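Local coordinates for transcriptional regulatory protein FixJ (Sinorhizobium meliloti, PDB 1D5W) that acts as the response regulator of a two-component system and, once activated by FixL, switches on transcription of the nitrogen-fixation regulators nifA and fixK, at residues Pro14-Leu19 and Met32-Glu37; Phe42-Arg47 and Leu72-Pro77; Val80-Gly85 and Val99-Lys104. The protein carries 3 engineered substitutions. All blocks are in the same frame, centred on the assembly; numbering follows the deposited sequence.

Contact 1 (Pro14-Leu19 and Met32-Glu37)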
ATOM      1  N   PRO A  14       2.428  -3.436 -28.083  1.00 38.75           N
ATOM      2  CA  PRO A  14       2.740  -4.867 -27.975  1.00 35.52           C
ATOM      3  C   PRO A  14       2.379  -5.447 -26.600  1.00 36.86           C
ATOM      4  O   PRO A  14       1.785  -6.522 -26.497  1.00 36.34           O
ATOM      5  CB  PRO A  14       4.249  -4.909 -28.220  1.00 40.47           C
ATOM      6  CG  PRO A  14       4.490  -3.722 -29.106  1.00 37.87           C
ATOM      7  CD  PRO A  14       3.621  -2.667 -28.480  1.00 40.97           C
ATOM      8  N   VAL A  15       2.757  -4.731 -25.546  1.00 35.32           N
ATOM      9  CA  VAL A  15       2.481  -5.172 -24.183  1.00 40.95           C
ATOM     10  C   VAL A  15       0.979  -5.121 -23.938  1.00 39.52           C
ATOM     11  O   VAL A  15       0.396  -6.057 -23.399  1.00 35.72           O
ATOM     12  CB  VAL A  15       3.227  -4.274 -23.158  1.00 44.42           C
ATOM     13  CG1 VAL A  15       2.731  -4.540 -21.741  1.00 35.21           C
ATOM     14  CG2 VAL A  15       4.737  -4.535 -23.268  1.00 45.89           C
ATOM     15  N   ARG A  16       0.383  -4.008 -24.354  1.00 38.98           N
ATOM     16  CA  ARG A  16      -1.052  -3.739 -24.256  1.00 41.03           C
ATOM     17  C   ARG A  16      -1.812  -4.922 -24.862  1.00 38.77           C
ATOM     18  O   ARG A  16      -2.719  -5.477 -24.247  1.00 27.53           O
ATOM     19  CB  ARG A  16      -1.343  -2.462 -25.053  1.00 47.64           C
ATOM     20  CG  ARG A  16      -2.771  -1.986 -25.121  1.00 52.59           C
ATOM     21  CD  ARG A  16      -2.873  -0.918 -26.214  1.00 51.77           C
ATOM     22  NE  ARG A  16      -1.854   0.111 -26.030  1.00 54.73           N
ATOM     23  CZ  ARG A  16      -1.479   0.993 -26.954  1.00 55.35           C
ATOM     24  NH1 ARG A  16      -2.033   0.990 -28.159  1.00 51.46           N
ATOM     25  NH2 ARG A  16      -0.531   1.878 -26.669  1.00 54.37           N
ATOM     26  N   LYS A  17      -1.415  -5.303 -26.074  1.00 37.75           N
ATOM     27  CA  LYS A  17      -2.035  -6.415 -26.797  1.00 37.93           C
ATOM     28  C   LYS A  17      -1.839  -7.799 -26.166  1.00 34.58           C
ATOM     29  O   LYS A  17      -2.802  -8.553 -26.041  1.00 33.49           O
ATOM     30  CB  LYS A  17      -1.516  -6.461 -28.245  1.00 40.90           C
ATOM     31  CG  LYS A  17      -1.995  -5.323 -29.131  1.00 44.72           C
ATOM     32  CD  LYS A  17      -1.127  -5.196 -30.381  1.00 46.52           C
ATOM     33  CE  LYS A  17      -1.066  -6.493 -31.151  1.00 42.65           C
ATOM     34  NZ  LYS A  17      -0.075  -6.393 -32.264  1.00 49.76           N
ATOM     35  N   SER A  18      -0.615  -8.146 -25.762  1.00 30.62           N
ATOM     36  CA  SER A  18      -0.416  -9.482 -25.197  1.00 32.94           C
ATOM     37  C   SER A  18      -1.238  -9.712 -23.938  1.00 29.37           C
ATOM     38  O   SER A  18      -1.814 -10.785 -23.760  1.00 28.86           O
ATOM     39  CB  SER A  18       1.053  -9.749 -24.907  1.00 31.18           C
ATOM     40  OG  SER A  18       1.443  -9.050 -23.750  1.00 50.83           O
ATOM     41  N   LEU A  19      -1.302  -8.713 -23.065  1.00 29.58           N
ATOM     42  CA  LEU A  19      -2.095  -8.852 -21.840  1.00 32.53           C
ATOM     43  C   LEU A  19      -3.593  -8.957 -22.208  1.00 29.77           C
ATOM     44  O   LEU A  19      -4.337  -9.767 -21.638  1.00 28.66           O
ATOM     45  CB  LEU A  19      -1.854  -7.648 -20.914  1.00 28.38           C
ATOM     46  CG  LEU A  19      -2.720  -7.575 -19.650  1.00 30.29           C
ATOM     47  CD1 LEU A  19      -2.606  -8.879 -18.880  1.00 24.12           C
ATOM     48  CD2 LEU A  19      -2.262  -6.411 -18.775  1.00 28.74           C
ATOM     49  N   MET A  32      -8.876  -2.318 -24.524  1.00 30.11           N
ATOM     50  CA  MET A  32      -7.556  -1.675 -24.532  1.00 33.74           C
ATOM     51  C   MET A  32      -7.671  -0.153 -24.646  1.00 38.37           C
ATOM     52  O   MET A  32      -8.626   0.380 -25.211  1.00 40.52           O
ATOM     53  CB  MET A  32      -6.685  -2.169 -25.697  1.00 26.76           C
ATOM     54  CG  MET A  32      -6.293  -3.623 -25.640  1.00 35.41           C
ATOM     55  SD  MET A  32      -4.848  -3.996 -26.678  1.00 37.22           S
ATOM     56  CE  MET A  32      -5.646  -4.384 -28.249  1.00 43.56           C
ATOM     57  N   HIS A  33      -6.681   0.538 -24.103  1.00 39.44           N
ATOM     58  CA  HIS A  33      -6.625   1.991 -24.152  1.00 41.52           C
ATOM     59  C   HIS A  33      -5.188   2.353 -24.535  1.00 45.16           C
ATOM     60  O   HIS A  33      -4.233   1.728 -24.054  1.00 43.48           O
ATOM     61  CB  HIS A  33      -6.982   2.570 -22.788  1.00 40.08           C
ATOM     62  CG  HIS A  33      -8.386   2.282 -22.368  1.00 37.61           C
ATOM     63  ND1 HIS A  33      -9.428   3.149 -22.614  1.00 38.31           N
ATOM     64  CD2 HIS A  33      -8.932   1.201 -21.763  1.00 37.43           C
ATOM     65  CE1 HIS A  33     -10.557   2.616 -22.178  1.00 32.04           C
ATOM     66  NE2 HIS A  33     -10.283   1.434 -21.657  1.00 34.08           N
ATOM     67  N   GLN A  34      -5.035   3.356 -25.395  1.00 44.22           N
ATOM     68  CA  GLN A  34      -3.709   3.762 -25.855  1.00 46.81           C
ATOM     69  C   GLN A  34      -2.856   4.490 -24.830  1.00 44.96           C
ATOM     70  O   GLN A  34      -1.643   4.298 -24.777  1.00 49.71           O
ATOM     71  CB  GLN A  34      -3.827   4.631 -27.100  1.00 46.75           C
ATOM     72  CG  GLN A  34      -4.451   3.916 -28.266  1.00 53.28           C
ATOM     73  CD  GLN A  34      -4.285   4.682 -29.555  1.00 57.42           C
ATOM     74  OE1 GLN A  34      -4.653   4.199 -30.623  1.00 62.25           O
ATOM     75  NE2 GLN A  34      -3.726   5.886 -29.463  1.00 57.51           N
ATOM     76  N   SER A  35      -3.477   5.329 -24.016  1.00 43.72           N
ATOM     77  CA  SER A  35      -2.713   6.077 -23.033  1.00 43.05           C
ATOM     78  C   SER A  35      -3.535   6.238 -21.784  1.00 42.75           C
ATOM     79  O   SER A  35      -4.743   5.989 -21.791  1.00 41.53           O
ATOM     80  CB  SER A  35      -2.383   7.465 -23.569  1.00 40.89           C
ATOM     81  OG  SER A  35      -3.583   8.224 -23.641  1.00 38.56           O
ATOM     82  N   ALA A  36      -2.873   6.669 -20.713  1.00 42.72           N
ATOM     83  CA  ALA A  36      -3.554   6.890 -19.451  1.00 45.42           C
ATOM     84  C   ALA A  36      -4.449   8.111 -19.659  1.00 44.81           C
ATOM     85  O   ALA A  36      -5.552   8.203 -19.100  1.00 42.66           O
ATOM     86  CB  ALA A  36      -2.542   7.147 -18.341  1.00 42.26           C
ATOM     87  N   GLU A  37      -3.974   9.043 -20.485  1.00 43.70           N
ATOM     88  CA  GLU A  37      -4.749  10.248 -20.758  1.00 48.84           C
ATOM     89  C   GLU A  37      -6.050   9.812 -21.417  1.00 44.72           C
ATOM     90  O   GLU A  37      -7.128  10.268 -21.045  1.00 42.25           O
ATOM     91  CB  GLU A  37      -3.974  11.196 -21.682  1.00 56.03           C
ATOM     92  CG  GLU A  37      -4.685  12.523 -21.952  1.00 67.09           C
ATOM     93  CD  GLU A  37      -3.885  13.456 -22.865  1.00 75.98           C
ATOM     94  OE1 GLU A  37      -4.442  14.492 -23.295  1.00 75.01           O
ATOM     95  OE2 GLU A  37      -2.699  13.158 -23.150  1.00 79.51           O
TER
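R16 reaches from helix 13-24 across the end of strand 29-33 and touches M32, H33 and Q34 in turn. R16 CB is 4.2 Å from M32 SD. CG comes closer, with R16 CG 3.3 Å from M32 SD, so the sulfur sits against the aliphatic part of the arginine. The two side chains cross at about a right angle there. CG of R16 lies anti to the backbone N (chi1 179°), which sends the chain off the helix toward the strand. CD passes on to the backbone, with R16 CD 3.7 Å from H33 O. A bend at chi3 (-51°) then turns the guanidinium over Q34. Q34 CA lies over the centre of one face, 3.7 Å above the R16 guanidinium plane. At the tip, R16 NH1 packs against aliphatic Q34 CG at 3.8 Å. R16 NH2 is 3.3 Å from Q34 O. Neither NH2 to Q34 O nor NE to H33 O is lined up well enough for a hydrogen bond. Across the segments the contact is packing. The NE of R16 donates instead to the carbonyl O of D10, a magnesium-binding residue in the loop after strand 5-9.

M32 also reaches K17: M32 CE is 3.9 Å from K17 CG, and the two side chains cross at a slant. Beyond the contact, S35 caps the next helix by its OG to the N of A38. H33 points away from R16, and H33 NE2 is hydrogen-bonded to H7 ND1 on strand 5-9. The arrangement closes the beta-alpha-beta unit of strand 5-9, helix 13-24 and strand 29-33, beside the acidic metal site of a CheY-like receiver domain.

Contact 2 (Phe42-Arg47 and Leu72-Pro77); sequences FAPDVR and LKINIP. With SO4 (sulfate ion), chain D.
A43 and I74 meet through methyl groups, with A43 CB 3.6 Å from I74 CD1. I74 CD1 is also 4.4 Å from P44 CD. A second pair sits beside the first. CD1 of I76 packs on V46, 3.7 Å from V46 CB and almost as near to its CG1. These side chains cross at about a right angle, with the I76 methyl against the branch point of V46. Both isoleucines place CG1 anti to the carbonyl carbon and are extended at chi2 (171° in I74, -179° in I76). That carries each CD1 out to the facing loop. No hydrogen bond joins the two segments.

The next shell shapes the backbones. Residues 43-45 form a short 3-10 turn, in which the N of D45 bonds to F42 O and the N of V46 to A43 O. R47 folds back over this turn. R47 NH2 donates to two carbonyls, P44 O at 3.1 Å and V46 O at 3.0 Å. Both acceptors lie close to the guanidinium plane, though NH2 stands above the carbonyl plane of V46. On the other side, K73 has positive phi and ends helix 62-71 in a Schellman motif. A sulfate, probably from the crystallisation liquor, accepts two weak hydrogen bonds from I76 N.

Further out, L69 of helix 62-71 touches both A43 and I74. F39 of helix 36-42 touches V46 and I76. The apolar patch therefore continues into both helices. It is plain packing away from the metal site. It joins two helix-to-strand loops, one ahead of strand 49-52 and one ahead of strand 78-82, as part of the alternating alpha/beta receiver-domain fold.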
ATOM      1  N   PHE A  42     -11.993   8.820 -20.774  1.00 44.39           N
ATOM      2  CA  PHE A  42     -13.090   7.858 -20.877  1.00 40.06           C
ATOM      3  C   PHE A  42     -13.620   7.418 -19.507  1.00 38.48           C
ATOM      4  O   PHE A  42     -14.777   7.019 -19.376  1.00 39.21           O
ATOM      5  CB  PHE A  42     -12.603   6.628 -21.668  1.00 42.29           C
ATOM      6  CG  PHE A  42     -13.652   5.551 -21.854  1.00 46.02           C
ATOM      7  CD1 PHE A  42     -14.681   5.706 -22.789  1.00 46.61           C
ATOM      8  CD2 PHE A  42     -13.614   4.385 -21.092  1.00 39.29           C
ATOM      9  CE1 PHE A  42     -15.658   4.710 -22.959  1.00 47.05           C
ATOM     10  CE2 PHE A  42     -14.590   3.384 -21.257  1.00 45.62           C
ATOM     11  CZ  PHE A  42     -15.609   3.548 -22.190  1.00 42.91           C
ATOM     12  N   ALA A  43     -12.776   7.507 -18.485  1.00 40.59           N
ATOM     13  CA  ALA A  43     -13.148   7.067 -17.130  1.00 42.04           C
ATOM     14  C   ALA A  43     -14.525   7.496 -16.621  1.00 42.11           C
ATOM     15  O   ALA A  43     -15.261   6.697 -16.033  1.00 41.10           O
ATOM     16  CB  ALA A  43     -12.063   7.491 -16.115  1.00 37.39           C
ATOM     17  N   PRO A  44     -14.895   8.764 -16.823  1.00 43.81           N
ATOM     18  CA  PRO A  44     -16.221   9.114 -16.307  1.00 45.06           C
ATOM     19  C   PRO A  44     -17.361   8.265 -16.882  1.00 43.64           C
ATOM     20  O   PRO A  44     -18.436   8.191 -16.288  1.00 42.20           O
ATOM     21  CB  PRO A  44     -16.339  10.614 -16.614  1.00 45.47           C
ATOM     22  CG  PRO A  44     -15.336  10.843 -17.729  1.00 49.54           C
ATOM     23  CD  PRO A  44     -14.196   9.936 -17.376  1.00 44.62           C
ATOM     24  N   ASP A  45     -17.128   7.594 -18.010  1.00 42.97           N
ATOM     25  CA  ASP A  45     -18.179   6.749 -18.597  1.00 46.69           C
ATOM     26  C   ASP A  45     -18.139   5.263 -18.192  1.00 44.73           C
ATOM     27  O   ASP A  45     -19.089   4.522 -18.456  1.00 41.35           O
ATOM     28  CB  ASP A  45     -18.155   6.836 -20.126  1.00 47.01           C
ATOM     29  CG  ASP A  45     -18.631   8.172 -20.635  1.00 49.41           C
ATOM     30  OD1 ASP A  45     -19.632   8.693 -20.086  1.00 48.50           O
ATOM     31  OD2 ASP A  45     -18.010   8.689 -21.588  1.00 46.39           O
ATOM     32  N   VAL A  46     -17.056   4.835 -17.548  1.00 38.56           N
ATOM     33  CA  VAL A  46     -16.928   3.445 -17.143  1.00 35.67           C
ATOM     34  C   VAL A  46     -17.957   3.009 -16.108  1.00 40.19           C
ATOM     35  O   VAL A  46     -18.240   3.719 -15.144  1.00 36.49           O
ATOM     36  CB  VAL A  46     -15.505   3.144 -16.574  1.00 35.34           C
ATOM     37  CG1 VAL A  46     -15.452   1.720 -15.997  1.00 29.54           C
ATOM     38  CG2 VAL A  46     -14.455   3.304 -17.675  1.00 33.50           C
ATOM     39  N   ARG A  47     -18.520   1.828 -16.324  1.00 41.09           N
ATOM     40  CA  ARG A  47     -19.477   1.258 -15.398  1.00 42.41           C
ATOM     41  C   ARG A  47     -19.000  -0.180 -15.190  1.00 42.42           C
ATOM     42  O   ARG A  47     -18.752  -0.892 -16.160  1.00 44.22           O
ATOM     43  CB  ARG A  47     -20.885   1.274 -16.010  1.00 47.80           C
ATOM     44  CG  ARG A  47     -21.425   2.667 -16.351  1.00 49.73           C
ATOM     45  CD  ARG A  47     -21.778   3.487 -15.099  1.00 57.45           C
ATOM     46  NE  ARG A  47     -22.348   4.792 -15.447  1.00 60.46           N
ATOM     47  CZ  ARG A  47     -21.638   5.861 -15.803  1.00 63.72           C
ATOM     48  NH1 ARG A  47     -22.257   6.996 -16.112  1.00 64.22           N
ATOM     49  NH2 ARG A  47     -20.310   5.810 -15.831  1.00 59.92           N
ATOM     50  N   LEU A  72     -11.110  13.130  -9.540  1.00 66.46           N
ATOM     51  CA  LEU A  72     -12.403  13.170 -10.218  1.00 62.69           C
ATOM     52  C   LEU A  72     -13.420  12.378  -9.408  1.00 60.40           C
ATOM     53  O   LEU A  72     -14.591  12.285  -9.780  1.00 59.91           O
ATOM     54  CB  LEU A  72     -12.281  12.583 -11.634  1.00 61.07           C
ATOM     55  N   LYS A  73     -12.964  11.815  -8.293  1.00 58.22           N
ATOM     56  CA  LYS A  73     -13.818  11.020  -7.418  1.00 61.39           C
ATOM     57  C   LYS A  73     -14.643  10.040  -8.253  1.00 61.91           C
ATOM     58  O   LYS A  73     -15.874  10.049  -8.218  1.00 62.21           O
ATOM     59  CB  LYS A  73     -14.735  11.934  -6.603  1.00 64.17           C
ATOM     60  N   ILE A  74     -13.941   9.190  -8.996  1.00 64.61           N
ATOM     61  CA  ILE A  74     -14.576   8.204  -9.867  1.00 65.91           C
ATOM     62  C   ILE A  74     -14.772   6.835  -9.197  1.00 65.85           C
ATOM     63  O   ILE A  74     -15.883   6.293  -9.203  1.00 67.10           O
ATOM     64  CB  ILE A  74     -13.760   8.058 -11.180  1.00 65.40           C
ATOM     65  CG1 ILE A  74     -13.846   9.372 -11.970  1.00 64.25           C
ATOM     66  CG2 ILE A  74     -14.276   6.896 -12.011  1.00 62.03           C
ATOM     67  CD1 ILE A  74     -12.935   9.440 -13.166  1.00 64.23           C
ATOM     68  N   ASN A  75     -13.703   6.286  -8.622  1.00 61.61           N
ATOM     69  CA  ASN A  75     -13.760   4.988  -7.939  1.00 60.21           C
ATOM     70  C   ASN A  75     -13.850   3.781  -8.873  1.00 57.91           C
ATOM     71  O   ASN A  75     -14.944   3.277  -9.182  1.00 55.93           O
ATOM     72  CB  ASN A  75     -14.928   4.955  -6.929  1.00 59.16           C
ATOM     73  N   ILE A  76     -12.675   3.326  -9.305  1.00 52.65           N
ATOM     74  CA  ILE A  76     -12.529   2.165 -10.181  1.00 45.91           C
ATOM     75  C   ILE A  76     -11.399   1.288  -9.623  1.00 40.38           C
ATOM     76  O   ILE A  76     -10.234   1.690  -9.647  1.00 37.99           O
ATOM     77  CB  ILE A  76     -12.153   2.586 -11.632  1.00 45.02           C
ATOM     78  CG1 ILE A  76     -13.345   3.279 -12.304  1.00 49.19           C
ATOM     79  CG2 ILE A  76     -11.743   1.362 -12.446  1.00 44.80           C
ATOM     80  CD1 ILE A  76     -13.094   3.720 -13.767  1.00 46.73           C
ATOM     81  N   PRO A  77     -11.729   0.090  -9.108  1.00 35.71           N
ATOM     82  CA  PRO A  77     -10.704  -0.817  -8.558  1.00 35.26           C
ATOM     83  C   PRO A  77      -9.545  -0.884  -9.556  1.00 39.67           C
ATOM     84  O   PRO A  77      -9.751  -1.153 -10.753  1.00 36.84           O
ATOM     85  CB  PRO A  77     -11.435  -2.151  -8.443  1.00 35.02           C
ATOM     86  CG  PRO A  77     -12.880  -1.739  -8.252  1.00 33.24           C
ATOM     87  CD  PRO A  77     -13.040  -0.572  -9.196  1.00 32.43           C
TER
HETATM   88  S   SO4 D2003      -9.398   4.755  -7.314  1.00 99.63           S
HETATM   89  O1  SO4 D2003      -9.593   5.926  -6.426  1.00 99.63           O
HETATM   90  O2  SO4 D2003      -7.974   4.338  -7.284  1.00 99.63           O
HETATM   91  O3  SO4 D2003     -10.255   3.643  -6.847  1.00 99.63           O
HETATM   92  O4  SO4 D2003      -9.770   5.122  -8.700  1.00 99.63           O

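Contact 3 (Val80-Gly85 and Val99-Lys104); sequences VITGHG and VDFIEK
V80 and F101 face each other in a parallel strand pair at the edge of the receiver-domain sheet, the two strands of a beta-alpha-beta unit. Four backbone bonds join them. V80 N donates to D100 O, and V80 O accepts from I102 N at 2.9 Å. I102 O then takes T82 N, and T82 O takes K104 N, which stands above the carbonyl plane. The F101 ring lies beside the V80 and T82 side chains, with T82 CG2 3.8 Å from F101 CZ. G85 CA meets the ring edge.

T82, G83 and K104 bind the phosphoryl group of the phosphorylated aspartate at position 54. T82 OG1 accepts H84 N in an ST turn, and it also bonds to OP2 of that group. G83 N and K104 NZ both bond to OP1. The K104 chain lies extended alongside I81, with K104 CE 3.8 Å from I81 CD1. D100 is shared: OD2 accepts F101 N, while OD1 makes a salt bridge to K95 of the second subunit. One water links G85 N and E103 OE2, accepting from G85 N at 2.7 Å and donating to E103 OE2 at 3.0 Å.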
ATOM      1  N   VAL A  80      -1.868  -1.994 -10.452  1.00 29.32           N
ATOM      2  CA  VAL A  80      -0.753  -1.444 -11.190  1.00 28.70           C
ATOM      3  C   VAL A  80       0.203  -2.590 -11.452  1.00 31.19           C
ATOM      4  O   VAL A  80       0.471  -3.380 -10.550  1.00 32.27           O
ATOM      5  CB  VAL A  80      -0.001  -0.382 -10.372  1.00 32.12           C
ATOM      6  CG1 VAL A  80       1.193   0.148 -11.174  1.00 30.36           C
ATOM      7  CG2 VAL A  80      -0.940   0.741  -9.989  1.00 34.24           C
ATOM      8  N   ILE A  81       0.686  -2.723 -12.683  1.00 30.79           N
ATOM      9  CA  ILE A  81       1.667  -3.768 -12.973  1.00 31.89           C
ATOM     10  C   ILE A  81       2.865  -3.044 -13.551  1.00 33.86           C
ATOM     11  O   ILE A  81       2.708  -2.052 -14.263  1.00 35.79           O
ATOM     12  CB  ILE A  81       1.148  -4.849 -13.969  1.00 32.49           C
ATOM     13  CG1 ILE A  81       0.579  -4.187 -15.233  1.00 26.96           C
ATOM     14  CG2 ILE A  81       0.122  -5.764 -13.254  1.00 22.47           C
ATOM     15  CD1 ILE A  81       0.254  -5.189 -16.342  1.00 22.47           C
ATOM     16  N   THR A  82       4.064  -3.518 -13.236  1.00 35.38           N
ATOM     17  CA  THR A  82       5.268  -2.845 -13.704  1.00 31.09           C
ATOM     18  C   THR A  82       6.518  -3.712 -13.640  1.00 34.19           C
ATOM     19  O   THR A  82       6.661  -4.588 -12.769  1.00 32.74           O
ATOM     20  CB  THR A  82       5.544  -1.594 -12.848  1.00 33.13           C
ATOM     21  OG1 THR A  82       6.624  -0.837 -13.417  1.00 36.67           O
ATOM     22  CG2 THR A  82       5.942  -2.014 -11.414  1.00 30.11           C
ATOM     23  N   GLY A  83       7.431  -3.449 -14.563  1.00 30.39           N
ATOM     24  CA  GLY A  83       8.676  -4.176 -14.575  1.00 30.54           C
ATOM     25  C   GLY A  83       9.757  -3.260 -14.033  1.00 29.47           C
ATOM     26  O   GLY A  83      10.935  -3.617 -13.986  1.00 28.93           O
ATOM     27  N   HIS A  84       9.350  -2.066 -13.625  1.00 32.43           N
ATOM     28  CA  HIS A  84      10.295  -1.094 -13.097  1.00 36.97           C
ATOM     29  C   HIS A  84       9.719  -0.400 -11.875  1.00 36.92           C
ATOM     30  O   HIS A  84       9.613   0.828 -11.842  1.00 38.99           O
ATOM     31  CB  HIS A  84      10.624  -0.040 -14.157  1.00 45.66           C
ATOM     32  CG  HIS A  84      11.003  -0.612 -15.487  1.00 55.75           C
ATOM     33  ND1 HIS A  84      10.068  -1.008 -16.420  1.00 60.90           N
ATOM     34  CD2 HIS A  84      12.215  -0.833 -16.050  1.00 60.31           C
ATOM     35  CE1 HIS A  84      10.688  -1.444 -17.504  1.00 63.57           C
ATOM     36  NE2 HIS A  84      11.991  -1.348 -17.305  1.00 63.42           N
ATOM     37  N   GLY A  85       9.329  -1.181 -10.873  1.00 34.10           N
ATOM     38  CA  GLY A  85       8.775  -0.583  -9.673  1.00 35.89           C
ATOM     39  C   GLY A  85       9.788  -0.534  -8.542  1.00 37.20           C
ATOM     40  O   GLY A  85      10.937  -0.956  -8.692  1.00 35.91           O
ATOM     41  N   VAL A  99      -5.756  -1.661  -5.506  1.00 40.25           N
ATOM     42  CA  VAL A  99      -6.098  -2.934  -4.881  1.00 39.89           C
ATOM     43  C   VAL A  99      -4.838  -3.794  -4.817  1.00 39.27           C
ATOM     44  O   VAL A  99      -4.755  -4.761  -4.050  1.00 35.39           O
ATOM     45  CB  VAL A  99      -7.152  -3.688  -5.723  1.00 42.81           C
ATOM     46  CG1 VAL A  99      -7.369  -5.091  -5.164  1.00 40.82           C
ATOM     47  CG2 VAL A  99      -8.460  -2.904  -5.742  1.00 43.87           C
ATOM     48  N   ASP A 100      -3.866  -3.442  -5.654  1.00 38.70           N
ATOM     49  CA  ASP A 100      -2.615  -4.183  -5.716  1.00 36.88           C
ATOM     50  C   ASP A 100      -1.611  -3.550  -6.681  1.00 37.28           C
ATOM     51  O   ASP A 100      -1.967  -2.786  -7.593  1.00 36.94           O
ATOM     52  CB  ASP A 100      -2.894  -5.633  -6.119  1.00 35.26           C
ATOM     53  CG  ASP A 100      -1.885  -6.609  -5.529  1.00 44.78           C
ATOM     54  OD1 ASP A 100      -2.229  -7.812  -5.428  1.00 45.30           O
ATOM     55  OD2 ASP A 100      -0.756  -6.181  -5.173  1.00 40.19           O
ATOM     56  N   PHE A 101      -0.349  -3.890  -6.449  1.00 32.71           N
ATOM     57  CA  PHE A 101       0.785  -3.398  -7.211  1.00 30.67           C
ATOM     58  C   PHE A 101       1.619  -4.658  -7.393  1.00 34.84           C
ATOM     59  O   PHE A 101       2.166  -5.181  -6.427  1.00 34.64           O
ATOM     60  CB  PHE A 101       1.521  -2.370  -6.355  1.00 32.03           C
ATOM     61  CG  PHE A 101       2.705  -1.742  -7.017  1.00 32.21           C
ATOM     62  CD1 PHE A 101       2.590  -0.495  -7.624  1.00 29.18           C
ATOM     63  CD2 PHE A 101       3.951  -2.365  -6.972  1.00 29.16           C
ATOM     64  CE1 PHE A 101       3.700   0.133  -8.166  1.00 31.77           C
ATOM     65  CE2 PHE A 101       5.067  -1.750  -7.512  1.00 32.07           C
ATOM     66  CZ  PHE A 101       4.945  -0.489  -8.111  1.00 30.13           C
ATOM     67  N   ILE A 102       1.719  -5.141  -8.626  1.00 32.17           N
ATOM     68  CA  ILE A 102       2.428  -6.378  -8.885  1.00 27.55           C
ATOM     69  C   ILE A 102       3.575  -6.232  -9.854  1.00 32.04           C
ATOM     70  O   ILE A 102       3.440  -5.570 -10.889  1.00 31.22           O
ATOM     71  CB  ILE A 102       1.466  -7.419  -9.447  1.00 28.89           C
ATOM     72  CG1 ILE A 102       0.198  -7.456  -8.581  1.00 30.59           C
ATOM     73  CG2 ILE A 102       2.154  -8.780  -9.509  1.00 27.75           C
ATOM     74  CD1 ILE A 102      -0.905  -8.377  -9.114  1.00 28.23           C
ATOM     75  N   GLU A 103       4.690  -6.884  -9.531  1.00 32.02           N
ATOM     76  CA  GLU A 103       5.888  -6.824 -10.359  1.00 34.89           C
ATOM     77  C   GLU A 103       5.966  -7.890 -11.452  1.00 36.08           C
ATOM     78  O   GLU A 103       5.587  -9.048 -11.245  1.00 38.96           O
ATOM     79  CB  GLU A 103       7.143  -6.912  -9.473  1.00 33.65           C
ATOM     80  CG  GLU A 103       7.309  -5.713  -8.538  1.00 41.04           C
ATOM     81  CD  GLU A 103       8.621  -5.732  -7.763  1.00 45.89           C
ATOM     82  OE1 GLU A 103       8.861  -6.704  -7.001  1.00 41.98           O
ATOM     83  OE2 GLU A 103       9.408  -4.768  -7.919  1.00 45.93           O
ATOM     84  N   LYS A 104       6.470  -7.488 -12.614  1.00 35.70           N
ATOM     85  CA  LYS A 104       6.641  -8.399 -13.744  1.00 37.46           C
ATOM     86  C   LYS A 104       8.032  -9.025 -13.633  1.00 39.52           C
ATOM     87  O   LYS A 104       8.949  -8.416 -13.076  1.00 37.16           O
ATOM     88  CB  LYS A 104       6.541  -7.633 -15.063  1.00 36.82           C
ATOM     89  CG  LYS A 104       5.216  -6.918 -15.289  1.00 34.09           C
ATOM     90  CD  LYS A 104       5.342  -5.969 -16.457  1.00 27.08           C
ATOM     91  CE  LYS A 104       4.000  -5.317 -16.795  1.00 30.53           C
ATOM     92  NZ  LYS A 104       4.171  -4.217 -17.804  1.00 29.38           N
TER
HETATM   93  O   HOH W   1       9.741  -3.851 -10.728  1.00 38.27           O

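The contacts follow one another along the chain as 1, 2 and 3, all within one receiver domain. Contacts 1 and 3 lie at the two outermost strands of the parallel sheet, 29-33 and 100-103, with centres about 15 Å apart. They meet where L19 packs on I81. Contact 2 has its centre about 18 Å from that of contact 1 and about 21 Å from that of contact 3. It touches them through F42 on H33 and P77 on V99. Contact 1 borders the metal-binding residues D10 and D11, and contact 3 binds the phosphoryl group; contact 2 lies away from both. Contact 3 alone also meets the second subunit, consistent with phosphorylation being coupled to dimer contacts.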